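Local structure of 6-aminohexanoate-cyclic-dimer hydrolase (Arthrobacter sp., 3A2Q) at residues A302-I315 and F359-V373. The protein hydrolyses the cyclic dimer of 6-aminohexanoate, a by-product of nylon-6 manufacture, opening one amide bond to give the linear dimer. The protein carries 1 engineered substitution. Numbering follows the deposited sequence.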
loop_
_atom_site.group_PDB
_atom_site.type_symbol
_atom_site.label_atom_id
_atom_site.label_comp_id
_atom_site.label_asym_id
_atom_site.label_seq_id
_atom_site.Cartn_x
_atom_site.Cartn_y
_atom_site.Cartn_z
ATOM N N ALA A 302 20.801 -11.147 -3.506
ATOM C CA ALA A 302 19.678 -11.487 -4.374
ATOM C C ALA A 302 19.071 -10.228 -4.976
ATOM O O ALA A 302 18.473 -10.274 -6.050
ATOM C CB ALA A 302 18.620 -12.247 -3.589
ATOM N N LEU A 303 19.219 -9.101 -4.288
ATOM C CA LEU A 303 18.666 -7.849 -4.793
ATOM C C LEU A 303 19.356 -7.389 -6.073
ATOM O O LEU A 303 18.848 -6.513 -6.775
ATOM C CB LEU A 303 18.737 -6.750 -3.717
ATOM C CG LEU A 303 17.853 -6.985 -2.480
ATOM C CD1 LEU A 303 17.855 -5.747 -1.598
ATOM C CD2 LEU A 303 16.431 -7.308 -2.909
ATOM N N GLY A 304 20.503 -7.990 -6.386
ATOM C CA GLY A 304 21.220 -7.622 -7.595
ATOM C C GLY A 304 20.641 -8.315 -8.814
ATOM O O GLY A 304 21.093 -8.112 -9.942
ATOM N N ASP A 305 19.619 -9.131 -8.582
ATOM C CA ASP A 305 18.976 -9.885 -9.649
ATOM C C ASP A 305 17.477 -9.606 -9.683
ATOM O O ASP A 305 16.806 -9.611 -8.647
ATOM C CB ASP A 305 19.254 -11.383 -9.430
ATOM C CG ASP A 305 18.478 -12.282 -10.377
ATOM O OD1 ASP A 305 18.471 -12.022 -11.598
ATOM O OD2 ASP A 305 17.883 -13.268 -9.892
ATOM N N ARG A 306 16.953 -9.324 -10.869
ATOM C CA ARG A 306 15.524 -9.078 -10.992
ATOM C C ARG A 306 14.954 -9.984 -12.079
ATOM O O ARG A 306 13.918 -9.690 -12.670
ATOM C CB ARG A 306 15.233 -7.607 -11.313
ATOM C CG ARG A 306 13.886 -7.141 -10.757
ATOM C CD ARG A 306 13.509 -5.746 -11.194
ATOM N NE ARG A 306 14.494 -4.746 -10.791
ATOM C CZ ARG A 306 15.263 -4.069 -11.639
ATOM N NH1 ARG A 306 15.162 -4.283 -12.944
ATOM N NH2 ARG A 306 16.131 -3.175 -11.181
ATOM N N SER A 307 15.640 -11.097 -12.326
ATOM C CA SER A 307 15.207 -12.067 -13.332
ATOM C C SER A 307 13.798 -12.567 -13.040
ATOM O O SER A 307 13.020 -12.846 -13.950
ATOM C CB SER A 307 16.160 -13.264 -13.357
ATOM O OG SER A 307 17.455 -12.870 -13.761
ATOM N N PHE A 308 13.480 -12.672 -11.757
ATOM C CA PHE A 308 12.179 -13.151 -11.310
ATOM C C PHE A 308 11.010 -12.325 -11.833
ATOM O O PHE A 308 9.895 -12.838 -11.968
ATOM C CB PHE A 308 12.135 -13.147 -9.778
ATOM C CG PHE A 308 12.064 -11.765 -9.177
ATOM C CD1 PHE A 308 10.842 -11.117 -9.033
ATOM C CD2 PHE A 308 13.221 -11.106 -8.777
ATOM C CE1 PHE A 308 10.770 -9.827 -8.501
ATOM C CE2 PHE A 308 13.164 -9.819 -8.241
ATOM C CZ PHE A 308 11.936 -9.178 -8.104
ATOM N N LEU A 309 11.252 -11.047 -12.117
ATOM C CA LEU A 309 10.176 -10.184 -12.580
ATOM C C LEU A 309 9.515 -10.700 -13.852
ATOM O O LEU A 309 8.325 -10.466 -14.077
ATOM C CB LEU A 309 10.678 -8.751 -12.789
ATOM C CG LEU A 309 9.581 -7.676 -12.773
ATOM C CD1 LEU A 309 8.821 -7.725 -11.446
ATOM C CD2 LEU A 309 10.200 -6.306 -12.967
ATOM N N LYS A 310 10.279 -11.404 -14.683
ATOM C CA LYS A 310 9.721 -11.946 -15.920
ATOM C C LYS A 310 8.667 -12.989 -15.560
ATOM O O LYS A 310 7.567 -13.004 -16.121
ATOM C CB LYS A 310 10.819 -12.590 -16.769
ATOM C CG LYS A 310 10.329 -13.088 -18.114
ATOM C CD LYS A 310 11.420 -13.835 -18.861
ATOM C CE LYS A 310 10.909 -14.355 -20.198
ATOM N NZ LYS A 310 9.744 -15.261 -20.029
ATOM N N ASP A 311 9.014 -13.853 -14.610
ATOM C CA ASP A 311 8.120 -14.905 -14.140
ATOM C C ASP A 311 6.913 -14.302 -13.437
ATOM O O ASP A 311 5.798 -14.790 -13.572
ATOM C CB ASP A 311 8.852 -15.828 -13.166
ATOM C CG ASP A 311 10.046 -16.508 -13.795
ATOM O OD1 ASP A 311 9.851 -17.299 -14.744
ATOM O OD2 ASP A 311 11.180 -16.248 -13.343
ATOM N N TYR A 312 7.145 -13.238 -12.677
ATOM C CA TYR A 312 6.072 -12.573 -11.962
ATOM C C TYR A 312 5.078 -11.965 -12.955
ATOM O O TYR A 312 3.863 -12.016 -12.754
ATOM C CB TYR A 312 6.661 -11.486 -11.060
ATOM C CG TYR A 312 5.664 -10.831 -10.137
ATOM C CD1 TYR A 312 4.844 -11.595 -9.305
ATOM C CD2 TYR A 312 5.551 -9.444 -10.078
ATOM C CE1 TYR A 312 3.935 -10.991 -8.439
ATOM C CE2 TYR A 312 4.649 -8.831 -9.215
ATOM C CZ TYR A 312 3.845 -9.607 -8.401
ATOM O OH TYR A 312 2.943 -8.997 -7.564
ATOM N N SER A 313 5.606 -11.393 -14.032
ATOM C CA SER A 313 4.776 -10.771 -15.058
ATOM C C SER A 313 3.820 -11.787 -15.679
ATOM O O SER A 313 2.658 -11.478 -15.934
ATOM C CB SER A 313 5.663 -10.166 -16.155
ATOM O OG SER A 313 4.889 -9.392 -17.058
ATOM N N THR A 314 4.319 -12.992 -15.927
ATOM C CA THR A 314 3.500 -14.047 -16.516
ATOM C C THR A 314 2.341 -14.398 -15.588
ATOM O O THR A 314 1.210 -14.582 -16.032
ATOM C CB THR A 314 4.345 -15.300 -16.793
ATOM O OG1 THR A 314 5.352 -14.977 -17.762
ATOM C CG2 THR A 314 3.468 -16.439 -17.321
ATOM N N ILE A 315 2.625 -14.476 -14.291
ATOM C CA ILE A 315 1.586 -14.780 -13.321
ATOM C C ILE A 315 0.575 -13.640 -13.315
ATOM O O ILE A 315 -0.633 -13.870 -13.236
ATOM C CB ILE A 315 2.184 -14.959 -11.915
ATOM C CG1 ILE A 315 3.049 -16.218 -11.888
ATOM C CG2 ILE A 315 1.069 -15.027 -10.878
ATOM C CD1 ILE A 315 3.846 -16.401 -10.611
ATOM N N PHE A 359 2.886 -21.790 -15.783
ATOM C CA PHE A 359 2.389 -21.053 -14.621
ATOM C C PHE A 359 3.002 -21.630 -13.348
ATOM O O PHE A 359 3.481 -20.894 -12.485
ATOM C CB PHE A 359 0.864 -21.152 -14.532
ATOM C CG PHE A 359 0.265 -20.323 -13.429
ATOM C CD1 PHE A 359 -0.028 -18.979 -13.631
ATOM C CD2 PHE A 359 0.006 -20.884 -12.183
ATOM C CE1 PHE A 359 -0.575 -18.205 -12.611
ATOM C CE2 PHE A 359 -0.539 -20.117 -11.151
ATOM C CZ PHE A 359 -0.830 -18.779 -11.364
ATOM N N ALA A 360 2.981 -22.956 -13.237
ATOM C CA ALA A 360 3.545 -23.625 -12.070
ATOM C C ALA A 360 5.031 -23.316 -11.927
ATOM O O ALA A 360 5.524 -23.104 -10.821
ATOM C CB ALA A 360 3.335 -25.129 -12.172
ATOM N N ALA A 361 5.749 -23.294 -13.047
ATOM C CA ALA A 361 7.181 -23.006 -13.016
ATOM C C ALA A 361 7.452 -21.579 -12.540
ATOM O O ALA A 361 8.402 -21.338 -11.790
ATOM C CB ALA A 361 7.791 -23.222 -14.402
ATOM N N CYS A 362 6.620 -20.638 -12.978
ATOM C CA CYS A 362 6.780 -19.243 -12.588
ATOM C C CYS A 362 6.617 -19.089 -11.078
ATOM O O CYS A 362 7.363 -18.349 -10.436
ATOM C CB CYS A 362 5.758 -18.363 -13.309
ATOM S SG CYS A 362 6.090 -18.123 -15.072
ATOM N N VAL A 363 5.638 -19.785 -10.513
ATOM C CA VAL A 363 5.419 -19.710 -9.073
ATOM C C VAL A 363 6.640 -20.265 -8.349
ATOM O O VAL A 363 7.087 -19.703 -7.345
ATOM C CB VAL A 363 4.154 -20.492 -8.651
ATOM C CG1 VAL A 363 4.047 -20.536 -7.127
ATOM C CG2 VAL A 363 2.920 -19.831 -9.241
ATOM N N ASP A 364 7.191 -21.365 -8.850
ATOM C CA ASP A 364 8.378 -21.941 -8.224
ATOM C C ASP A 364 9.530 -20.944 -8.250
ATOM O O ASP A 364 10.302 -20.855 -7.298
ATOM C CB ASP A 364 8.818 -23.220 -8.942
ATOM C CG ASP A 364 8.006 -24.434 -8.532
ATOM O OD1 ASP A 364 7.163 -24.314 -7.618
ATOM O OD2 ASP A 364 8.224 -25.512 -9.125
ATOM N N GLU A 365 9.656 -20.203 -9.347
ATOM C CA GLU A 365 10.729 -19.216 -9.464
ATOM C C GLU A 365 10.607 -18.155 -8.374
ATOM O O GLU A 365 11.612 -17.658 -7.868
ATOM C CB GLU A 365 10.709 -18.549 -10.845
ATOM C CG GLU A 365 11.295 -19.420 -11.956
ATOM C CD GLU A 365 12.653 -20.005 -11.588
ATOM O OE1 GLU A 365 13.566 -19.230 -11.235
ATOM O OE2 GLU A 365 12.811 -21.241 -11.649
ATOM N N LEU A 366 9.375 -17.810 -8.016
ATOM C CA LEU A 366 9.160 -16.821 -6.970
ATOM C C LEU A 366 9.609 -17.387 -5.624
ATOM O O LEU A 366 10.264 -16.693 -4.844
ATOM C CB LEU A 366 7.682 -16.420 -6.890
ATOM C CG LEU A 366 7.048 -15.756 -8.117
ATOM C CD1 LEU A 366 5.707 -15.171 -7.714
ATOM C CD2 LEU A 366 7.948 -14.663 -8.660
ATOM N N ARG A 367 9.264 -18.645 -5.355
ATOM C CA ARG A 367 9.644 -19.264 -4.088
ATOM C C ARG A 367 11.163 -19.345 -3.985
ATOM O O ARG A 367 11.733 -19.088 -2.932
ATOM C CB ARG A 367 9.044 -20.675 -3.953
ATOM C CG ARG A 367 7.541 -20.768 -4.188
ATOM C CD ARG A 367 6.761 -19.651 -3.500
ATOM N NE ARG A 367 5.323 -19.849 -3.659
ATOM C CZ ARG A 367 4.422 -18.872 -3.706
ATOM N NH1 ARG A 367 4.804 -17.602 -3.610
ATOM N NH2 ARG A 367 3.137 -19.167 -3.849
ATOM N N TYR A 368 11.820 -19.702 -5.084
ATOM C CA TYR A 368 13.272 -19.804 -5.060
ATOM C C TYR A 368 13.911 -18.449 -4.800
ATOM O O TYR A 368 14.856 -18.351 -4.023
ATOM C CB TYR A 368 13.797 -20.408 -6.368
ATOM C CG TYR A 368 13.884 -21.924 -6.327
ATOM C CD1 TYR A 368 14.618 -22.567 -5.331
ATOM C CD2 TYR A 368 13.227 -22.717 -7.274
ATOM C CE1 TYR A 368 14.698 -23.959 -5.269
ATOM C CE2 TYR A 368 13.302 -24.119 -7.222
ATOM C CZ TYR A 368 14.040 -24.729 -6.213
ATOM O OH TYR A 368 14.121 -26.103 -6.134
ATOM N N TYR A 369 13.389 -17.402 -5.430
ATOM C CA TYR A 369 13.943 -16.070 -5.228
ATOM C C TYR A 369 13.726 -15.644 -3.779
ATOM O O TYR A 369 14.626 -15.094 -3.142
ATOM C CB TYR A 369 13.284 -15.066 -6.167
ATOM C CG TYR A 369 13.918 -13.701 -6.085
ATOM C CD1 TYR A 369 15.179 -13.461 -6.637
ATOM C CD2 TYR A 369 13.279 -12.660 -5.419
ATOM C CE1 TYR A 369 15.789 -12.207 -6.522
ATOM C CE2 TYR A 369 13.875 -11.406 -5.299
ATOM C CZ TYR A 369 15.127 -11.186 -5.850
ATOM O OH TYR A 369 15.706 -9.942 -5.725
ATOM N N ALA A 370 12.529 -15.904 -3.261
ATOM C CA ALA A 370 12.207 -15.561 -1.879
ATOM C C ALA A 370 13.275 -16.153 -0.967
ATOM O O ALA A 370 13.763 -15.496 -0.052
ATOM C CB ALA A 370 10.838 -16.119 -1.506
ATOM N N GLY A 371 13.633 -17.405 -1.222
ATOM C CA GLY A 371 14.644 -18.052 -0.408
ATOM C C GLY A 371 15.980 -17.333 -0.460
ATOM O O GLY A 371 16.616 -17.126 0.573
ATOM N N LYS A 372 16.410 -16.948 -1.659
ATOM C CA LYS A 372 17.687 -16.259 -1.803
ATOM C C LYS A 372 17.679 -14.969 -0.998
ATOM O O LYS A 372 18.658 -14.641 -0.328
ATOM C CB LYS A 372 17.985 -15.950 -3.276
ATOM C CG LYS A 372 18.147 -17.182 -4.164
ATOM C CD LYS A 372 18.794 -16.834 -5.506
ATOM C CE LYS A 372 18.027 -15.745 -6.248
ATOM N NZ LYS A 372 18.761 -15.265 -7.457
ATOM N N VAL A 373 16.567 -14.244 -1.055
ATOM C CA VAL A 373 16.450 -12.994 -0.321
ATOM C C VAL A 373 16.494 -13.212 1.191
ATOM O O VAL A 373 17.286 -12.588 1.893
ATOM C CB VAL A 373 15.133 -12.260 -0.656
ATOM C CG1 VAL A 373 14.974 -11.074 0.270
ATOM C CG2 VAL A 373 15.133 -11.801 -2.114
HETATM O O HOH W 1 20.404 -12.712 -0.922
HETATM O O HOH W 2 13.777 -16.481 -12.612
#
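Tyr369 is held at its hydroxyl by the carbonyl of Ala302 and at its ring by Phe308. Its OH donates to Ala302 O at 2.8 Å, arriving from above the carbonyl plane, while Asp305 N reaches the same oxygen from the opposite face. Over the phenol lies the Phe308 ring, whose CD2 sits above the phenol's centre; the planes are inclined at 31° and the centroids 4.2 Å apart. Phe308 achieves this with CG set between its backbone N and carbonyl carbon (chi1 72°), which lays CD2 and CE2 over the phenol. A phenylalanine in place of Tyr369 would probably keep the ring contact but leave Ala302 O with the Asp305 N bond alone. Lys372, long enough to reach across, makes a salt bridge from NZ to Asp305 OD2 at 3.3 Å, its hydrogen bond weak, and Asp305 OD1 closes an Asx turn with Ser307 N. Helix segments 308-315 and 359-373 run 136° apart in N-to-C direction, and Ile315 enters as a knob among Phe359, Cys362, Val363 and Leu366. The small Cys362 suits the close approach here, its CA 4.8 Å from Asp311 CA. The side chain of Tyr312, touching Leu366, comes within about 5 Å of a bound 6-aminohexanoic acid, so this packing probably lies just behind the ligand pocket. One water donates to both Asp311 OD2 and Glu365 OE1, which probably eases the repulsion between the two carboxylates.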